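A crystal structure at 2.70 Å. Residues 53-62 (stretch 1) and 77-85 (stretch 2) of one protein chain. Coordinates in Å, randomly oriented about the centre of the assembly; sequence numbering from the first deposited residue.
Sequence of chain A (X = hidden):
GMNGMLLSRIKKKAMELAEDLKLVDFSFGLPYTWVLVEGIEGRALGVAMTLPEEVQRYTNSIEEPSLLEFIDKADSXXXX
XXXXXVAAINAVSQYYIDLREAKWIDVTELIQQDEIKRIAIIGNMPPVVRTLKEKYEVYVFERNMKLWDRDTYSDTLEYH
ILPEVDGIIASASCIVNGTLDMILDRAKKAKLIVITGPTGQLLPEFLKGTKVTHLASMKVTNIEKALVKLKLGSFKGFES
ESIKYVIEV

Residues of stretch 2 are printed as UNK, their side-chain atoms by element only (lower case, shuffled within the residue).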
ATOM      1  N   GLU A  53       6.973   4.471   2.509  1.00 31.53           N
ATOM      2  CA  GLU A  53       6.495   3.125   2.158  1.00 31.64           C
ATOM      3  C   GLU A  53       7.576   2.049   2.393  1.00 35.54           C
ATOM      4  O   GLU A  53       7.251   0.874   2.495  1.00 35.89           O
ATOM      5  CB  GLU A  53       5.973   3.080   0.699  1.00 32.93           C
ATOM      6  CG  GLU A  53       7.036   3.353  -0.365  1.00 44.60           C
ATOM      7  CD  GLU A  53       7.284   4.814  -0.709  1.00 57.22           C
ATOM      8  OE1 GLU A  53       6.658   5.697  -0.077  1.00 42.17           O
ATOM      9  OE2 GLU A  53       8.099   5.071  -1.624  1.00 46.78           O
ATOM     10  N   GLU A  54       8.854   2.470   2.509  1.00 31.83           N
ATOM     11  CA  GLU A  54       9.985   1.570   2.751  1.00 31.47           C
ATOM     12  C   GLU A  54      10.275   1.428   4.255  1.00 36.21           C
ATOM     13  O   GLU A  54      11.000   0.512   4.659  1.00 36.51           O
ATOM     14  CB  GLU A  54      11.240   2.081   2.018  1.00 32.09           C
ATOM     15  CG  GLU A  54      11.066   2.207   0.516  1.00 42.04           C
ATOM     16  CD  GLU A  54      11.008   0.886  -0.218  1.00 63.33           C
ATOM     17  OE1 GLU A  54      12.048   0.188  -0.266  1.00 58.51           O
ATOM     18  OE2 GLU A  54       9.932   0.560  -0.772  1.00 55.00           O
ATOM     19  N   VAL A  55       9.727   2.352   5.082  1.00 32.20           N
ATOM     20  CA  VAL A  55       9.945   2.338   6.531  1.00 31.93           C
ATOM     21  C   VAL A  55       9.112   1.234   7.192  1.00 37.56           C
ATOM     22  O   VAL A  55       7.877   1.245   7.104  1.00 37.82           O
ATOM     23  CB  VAL A  55       9.667   3.726   7.179  1.00 35.02           C
ATOM     24  CG1 VAL A  55      10.000   3.712   8.667  1.00 35.07           C
ATOM     25  CG2 VAL A  55      10.438   4.832   6.464  1.00 33.90           C
ATOM     26  N   GLN A  56       9.779   0.284   7.845  1.00 34.66           N
ATOM     27  CA  GLN A  56       9.086  -0.801   8.537  1.00 35.67           C
ATOM     28  C   GLN A  56       9.045  -0.529  10.033  1.00 40.38           C
ATOM     29  O   GLN A  56       8.098  -0.932  10.713  1.00 40.59           O
ATOM     30  CB  GLN A  56       9.762  -2.154   8.245  1.00 37.18           C
ATOM     31  CG  GLN A  56       9.914  -2.448   6.749  1.00 42.00           C
ATOM     32  CD  GLN A  56       9.915  -3.920   6.447  1.00 58.77           C
ATOM     33  OE1 GLN A  56       9.533  -4.755   7.277  1.00 57.17           O
ATOM     34  NE2 GLN A  56      10.266  -4.265   5.223  1.00 47.32           N
ATOM     35  N   ARG A  57      10.075   0.177  10.544  1.00 36.54           N
ATOM     36  CA  ARG A  57      10.205   0.531  11.959  1.00 36.67           C
ATOM     37  C   ARG A  57      10.805   1.933  12.079  1.00 39.93           C
ATOM     38  O   ARG A  57      11.660   2.310  11.268  1.00 38.46           O
ATOM     39  CB  ARG A  57      11.118  -0.481  12.685  1.00 37.21           C
ATOM     40  CG  ARG A  57      10.579  -1.911  12.704  1.00 49.10           C
ATOM     41  CD  ARG A  57      11.692  -2.942  12.857  1.00 56.27           C
ATOM     42  NE  ARG A  57      12.565  -2.999  11.675  1.00 55.33           N
ATOM     43  CZ  ARG A  57      12.331  -3.766  10.613  1.00 63.97           C
ATOM     44  NH1 ARG A  57      11.246  -4.530  10.562  1.00 49.05           N
ATOM     45  NH2 ARG A  57      13.173  -3.762   9.588  1.00 49.50           N
ATOM     46  N   TYR A  58      10.395   2.694  13.110  1.00 36.79           N
ATOM     47  CA  TYR A  58      10.963   4.017  13.359  1.00 35.75           C
ATOM     48  C   TYR A  58      12.042   3.948  14.424  1.00 40.00           C
ATOM     49  O   TYR A  58      11.807   4.294  15.586  1.00 40.79           O
ATOM     50  CB  TYR A  58       9.871   5.051  13.697  1.00 36.85           C
ATOM     51  CG  TYR A  58       9.078   5.478  12.482  1.00 38.08           C
ATOM     52  CD1 TYR A  58       9.606   6.376  11.560  1.00 39.40           C
ATOM     53  CD2 TYR A  58       7.827   4.931  12.215  1.00 39.42           C
ATOM     54  CE1 TYR A  58       8.904   6.731  10.410  1.00 39.98           C
ATOM     55  CE2 TYR A  58       7.113   5.280  11.069  1.00 40.04           C
ATOM     56  CZ  TYR A  58       7.655   6.179  10.168  1.00 47.35           C
ATOM     57  OH  TYR A  58       6.949   6.527   9.041  1.00 48.89           O
ATOM     58  N   THR A  59      13.215   3.409  14.039  1.00 36.02           N
ATOM     59  CA  THR A  59      14.363   3.234  14.935  1.00 36.03           C
ATOM     60  C   THR A  59      15.631   3.826  14.315  1.00 37.57           C
ATOM     61  O   THR A  59      15.735   3.905  13.088  1.00 36.14           O
ATOM     62  CB  THR A  59      14.558   1.740  15.266  1.00 48.63           C
ATOM     63  OG1 THR A  59      14.668   1.004  14.047  1.00 48.92           O
ATOM     64  CG2 THR A  59      13.418   1.171  16.119  1.00 49.44           C
ATOM     65  N   ASN A  60      16.601   4.239  15.161  1.00 33.39           N
ATOM     66  CA  ASN A  60      17.881   4.778  14.691  1.00 31.85           C
ATOM     67  C   ASN A  60      18.998   4.463  15.699  1.00 35.55           C
ATOM     68  O   ASN A  60      18.886   4.811  16.880  1.00 35.56           O
ATOM     69  CB  ASN A  60      17.779   6.292  14.432  1.00 29.61           C
ATOM     70  CG  ASN A  60      18.784   6.814  13.425  1.00 45.60           C
ATOM     71  OD1 ASN A  60      19.972   6.493  13.466  1.00 36.22           O
ATOM     72  ND2 ASN A  60      18.328   7.662  12.518  1.00 39.05           N
ATOM     73  N   SER A  61      20.061   3.773  15.237  1.00 31.92           N
ATOM     74  CA  SER A  61      21.189   3.387  16.092  1.00 32.44           C
ATOM     75  C   SER A  61      22.095   4.581  16.439  1.00 35.90           C
ATOM     76  O   SER A  61      22.877   4.500  17.393  1.00 36.65           O
ATOM     77  CB  SER A  61      22.005   2.278  15.439  1.00 36.36           C
ATOM     78  OG  SER A  61      22.505   2.687  14.177  1.00 47.38           O
ATOM     79  N   ILE A  62      21.989   5.694  15.666  1.00 30.40           N
ATOM     80  CA  ILE A  62      22.778   6.907  15.910  1.00 29.36           C
ATOM     81  C   ILE A  62      22.377   7.561  17.247  1.00 35.10           C
ATOM     82  O   ILE A  62      21.220   7.958  17.424  1.00 34.84           O
ATOM     83  CB  ILE A  62      22.683   7.901  14.709  1.00 30.53           C
ATOM     84  CG1 ILE A  62      23.286   7.271  13.432  1.00 30.53           C
ATOM     85  CG2 ILE A  62      23.366   9.229  15.037  1.00 30.31           C
ATOM     86  CD1 ILE A  62      22.808   7.900  12.115  1.00 35.69           C
ATOM     87  N   UNK A  77      21.096  -1.159   6.628  1.00 27.26           N
ATOM     88  CA  UNK A  77      19.888  -1.894   6.255  1.00 27.10           C
ATOM     89  C   UNK A  77      18.653  -1.084   6.653  1.00 31.69           C
ATOM     90  O   UNK A  77      17.566  -1.302   6.119  1.00 32.17           O
ATOM     91  c   UNK A  77      20.569  -4.416   6.165  1.00 32.98           C
ATOM     92  c   UNK A  77      22.079  -4.312   6.290  1.00 33.66           C
ATOM     93  c   UNK A  77      20.115  -5.760   6.665  1.00 35.82           C
ATOM     94  c   UNK A  77      19.864  -3.279   6.929  1.00 27.94           C
ATOM     95  N   UNK A  78      18.838  -0.120   7.575  1.00 27.86           N
ATOM     96  CA  UNK A  78      17.782   0.773   8.041  1.00 27.28           C
ATOM     97  C   UNK A  78      17.631   1.939   7.065  1.00 30.79           C
ATOM     98  O   UNK A  78      18.576   2.713   6.879  1.00 30.78           O
ATOM     99  c   UNK A  78      18.124   1.292   9.452  1.00 27.08           C
ATOM    100  o   UNK A  78      16.180   2.708   9.570  1.00 31.46           O
ATOM    101  n   UNK A  78      16.983   1.869  11.483  1.00 25.32           N
ATOM    102  c   UNK A  78      16.994   1.989  10.168  1.00 38.46           C
ATOM    103  N   UNK A  79      16.451   2.050   6.420  1.00 26.78           N
ATOM    104  CA  UNK A  79      16.173   3.114   5.440  1.00 25.82           C
ATOM    105  C   UNK A  79      16.326   4.540   6.047  1.00 28.69           C
ATOM    106  O   UNK A  79      16.832   5.443   5.368  1.00 27.82           O
ATOM    107  c   UNK A  79      15.409   3.920   2.436  1.00 34.64           C
ATOM    108  c   UNK A  79      14.785   2.894   4.730  1.00 29.06           C
ATOM    109  c   UNK A  79      14.508   3.984   3.656  1.00 29.12           C
ATOM    110  c   UNK A  79      13.635   2.795   5.749  1.00 30.36           C
ATOM    111  N   UNK A  80      15.942   4.715   7.341  1.00 24.41           N
ATOM    112  CA  UNK A  80      16.081   6.002   8.042  1.00 23.15           C
ATOM    113  C   UNK A  80      17.559   6.409   8.120  1.00 25.07           C
ATOM    114  O   UNK A  80      17.900   7.561   7.823  1.00 25.27           O
ATOM    115  c   UNK A  80      13.942   5.495   9.361  1.00 27.02           C
ATOM    116  c   UNK A  80      15.415   5.961   9.452  1.00 26.78           C
ATOM    117  c   UNK A  80      13.294   5.212  10.685  1.00 32.00           C
ATOM    118  c   UNK A  80      15.528   7.325  10.150  1.00 28.37           C
ATOM    119  N   UNK A  81      18.441   5.445   8.461  1.00 19.69           N
ATOM    120  CA  UNK A  81      19.882   5.677   8.539  1.00 18.67           C
ATOM    121  C   UNK A  81      20.490   5.930   7.144  1.00 23.20           C
ATOM    122  O   UNK A  81      21.393   6.756   7.018  1.00 22.97           O
ATOM    123  c   UNK A  81      20.581   4.506   9.235  1.00 20.06           C
ATOM    124  o   UNK A  81      21.690   2.491  10.811  1.00 26.49           O
ATOM    125  o   UNK A  81      20.378   2.868  12.544  1.00 20.24           O
ATOM    126  c   UNK A  81      20.230   4.379  10.708  1.00 25.33           C
ATOM    127  c   UNK A  81      20.808   3.157  11.403  1.00 36.81           C
ATOM    128  N   UNK A  82      19.978   5.226   6.093  1.00 20.39           N
ATOM    129  CA  UNK A  82      20.433   5.418   4.704  1.00 20.30           C
ATOM    130  C   UNK A  82      20.068   6.807   4.197  1.00 24.89           C
ATOM    131  O   UNK A  82      20.914   7.490   3.610  1.00 24.59           O
ATOM    132  c   UNK A  82      20.536   3.046   3.755  1.00 29.65           C
ATOM    133  n   UNK A  82      18.787   0.187   3.390  1.00 28.27           N
ATOM    134  c   UNK A  82      19.815   4.366   3.770  1.00 21.32           C
ATOM    135  n   UNK A  82      18.962   2.076   2.076  1.00 24.45           N
ATOM    136  n   UNK A  82      16.987   0.883   2.156  1.00 29.15           N
ATOM    137  c   UNK A  82      18.250   1.044   2.531  1.00 41.01           C
ATOM    138  c   UNK A  82      20.371   2.321   2.419  1.00 25.72           C
ATOM    139  N   UNK A  83      18.777   7.203   4.355  1.00 21.57           N
ATOM    140  CA  UNK A  83      18.277   8.498   3.879  1.00 21.15           C
ATOM    141  C   UNK A  83      19.041   9.666   4.523  1.00 25.21           C
ATOM    142  O   UNK A  83      19.477  10.572   3.812  1.00 23.96           O
ATOM    143  c   UNK A  83      16.152   9.761   3.305  1.00 26.28           C
ATOM    144  o   UNK A  83      16.152   7.369   3.643  1.00 27.45           O
ATOM    145  c   UNK A  83      16.755   8.595   4.069  1.00 28.02           C
ATOM    146  N   UNK A  84      19.279   9.598   5.860  1.00 23.16           N
ATOM    147  CA  UNK A  84      20.065  10.622   6.575  1.00 23.18           C
ATOM    148  C   UNK A  84      21.533  10.626   6.099  1.00 27.77           C
ATOM    149  O   UNK A  84      22.158  11.689   6.027  1.00 27.50           O
ATOM    150  c   UNK A  84      18.508  10.220  10.121  1.00 28.16           C
ATOM    151  c   UNK A  84      18.737  10.930   8.797  1.00 27.71           C
ATOM    152  c   UNK A  84      18.815  12.440   9.010  1.00 29.15           C
ATOM    153  c   UNK A  84      19.996  10.400   8.097  1.00 23.40           C
ATOM    154  N   UNK A  85      22.044   9.436   5.745  1.00 23.54           N
ATOM    155  CA  UNK A  85      23.399   9.272   5.226  1.00 22.61           C
ATOM    156  C   UNK A  85      23.577   9.845   3.831  1.00 24.89           C
ATOM    157  O   UNK A  85      24.553  10.551   3.571  1.00 24.28           O
TER

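Position 77 carries four carbons, forked at the second, and its side chain is out of reach of stretch 1. The fork makes it Leu77, and this contact makes no demand on it.

Position 78 has two carbons, the second bearing one oxygen and one nitrogen; the nitrogen lies 2.9 Å from Thr59 O. A carboxamide on so short a chain is Asn78. Its two polar ends do different work: ND2 donates to Thr59 O (152°), while OD1 accepts a weak bond from N of position 80 (3.0 Å), capping the helix that begins at 79. An amide suits a place that needs both a donor and an acceptor.

Position 79 shows four carbons forked at the first, one arm two carbons long. The one-carbon arm lies 3.9 Å from Val55 CG2 and 3.7 Å from Glu54 O. This is Ile79, a branched aliphatic group whose CG2 packs closely against Glu54 and Val55.

Position 80 repeats the four-carbon pattern. The end of its long arm lies near Val55 CG1 (4.1 Å), Tyr58 CD1 (4.0 Å) and Arg57 O (3.4 Å), and its short arm is 3.7 Å from Asn60 ND2. It is Ile80; branching at CB lets CD1 and CG2 meet the loop at separate points.

Position 81 has three carbons, the third carrying two oxygens, one of which approaches Ser61 N (2.9 Å) and Ser61 OG (2.7 Å). It is Glu81. Although CA-to-CB points sideways, the extended chain brings OE2 to Ser61, where it accepts from both N (170°) and OG. A carboxylate oxygen has lone pairs enough for two donors.

Position 82 bears three carbons, a nitrogen, then a carbon with two more nitrogens, touching nothing on stretch 1. The guanidinium makes it Arg82; its CA-to-CB bond points away, and NE and NH1 find partners outside this contact.

Position 83, one carbon carrying an oxygen and a carbon, is out of reach of stretch 1. It is Thr83, whose OG1 donates to Ile79 O (2.7 Å), one helical turn back.

Position 84 has four carbons forked at the second, one tip 3.5 Å from Asn60 ND2. This is Leu84: CA-to-CB points toward the loop, and its buried aliphatic end packs against Asn60, whose ND2 is hydrogen-bonded elsewhere in the structure.

Position 85 has no side-chain atoms and touches nothing on stretch 1: Gly85. An ideal CB would be crowded by Glu81 O at 3.2 Å.

The contact joins a loop to the start of a helix. Asn78 and Glu81 hold backbone atoms of Thr59 and Ser61, while Ile79 and Ile80 pack against Val55 and Tyr58. Asn60 OD1 accepts from Ile62 N (3.1 Å), a bond that spans Ser61.

Stretch 2 77-85: LNIIERTLG
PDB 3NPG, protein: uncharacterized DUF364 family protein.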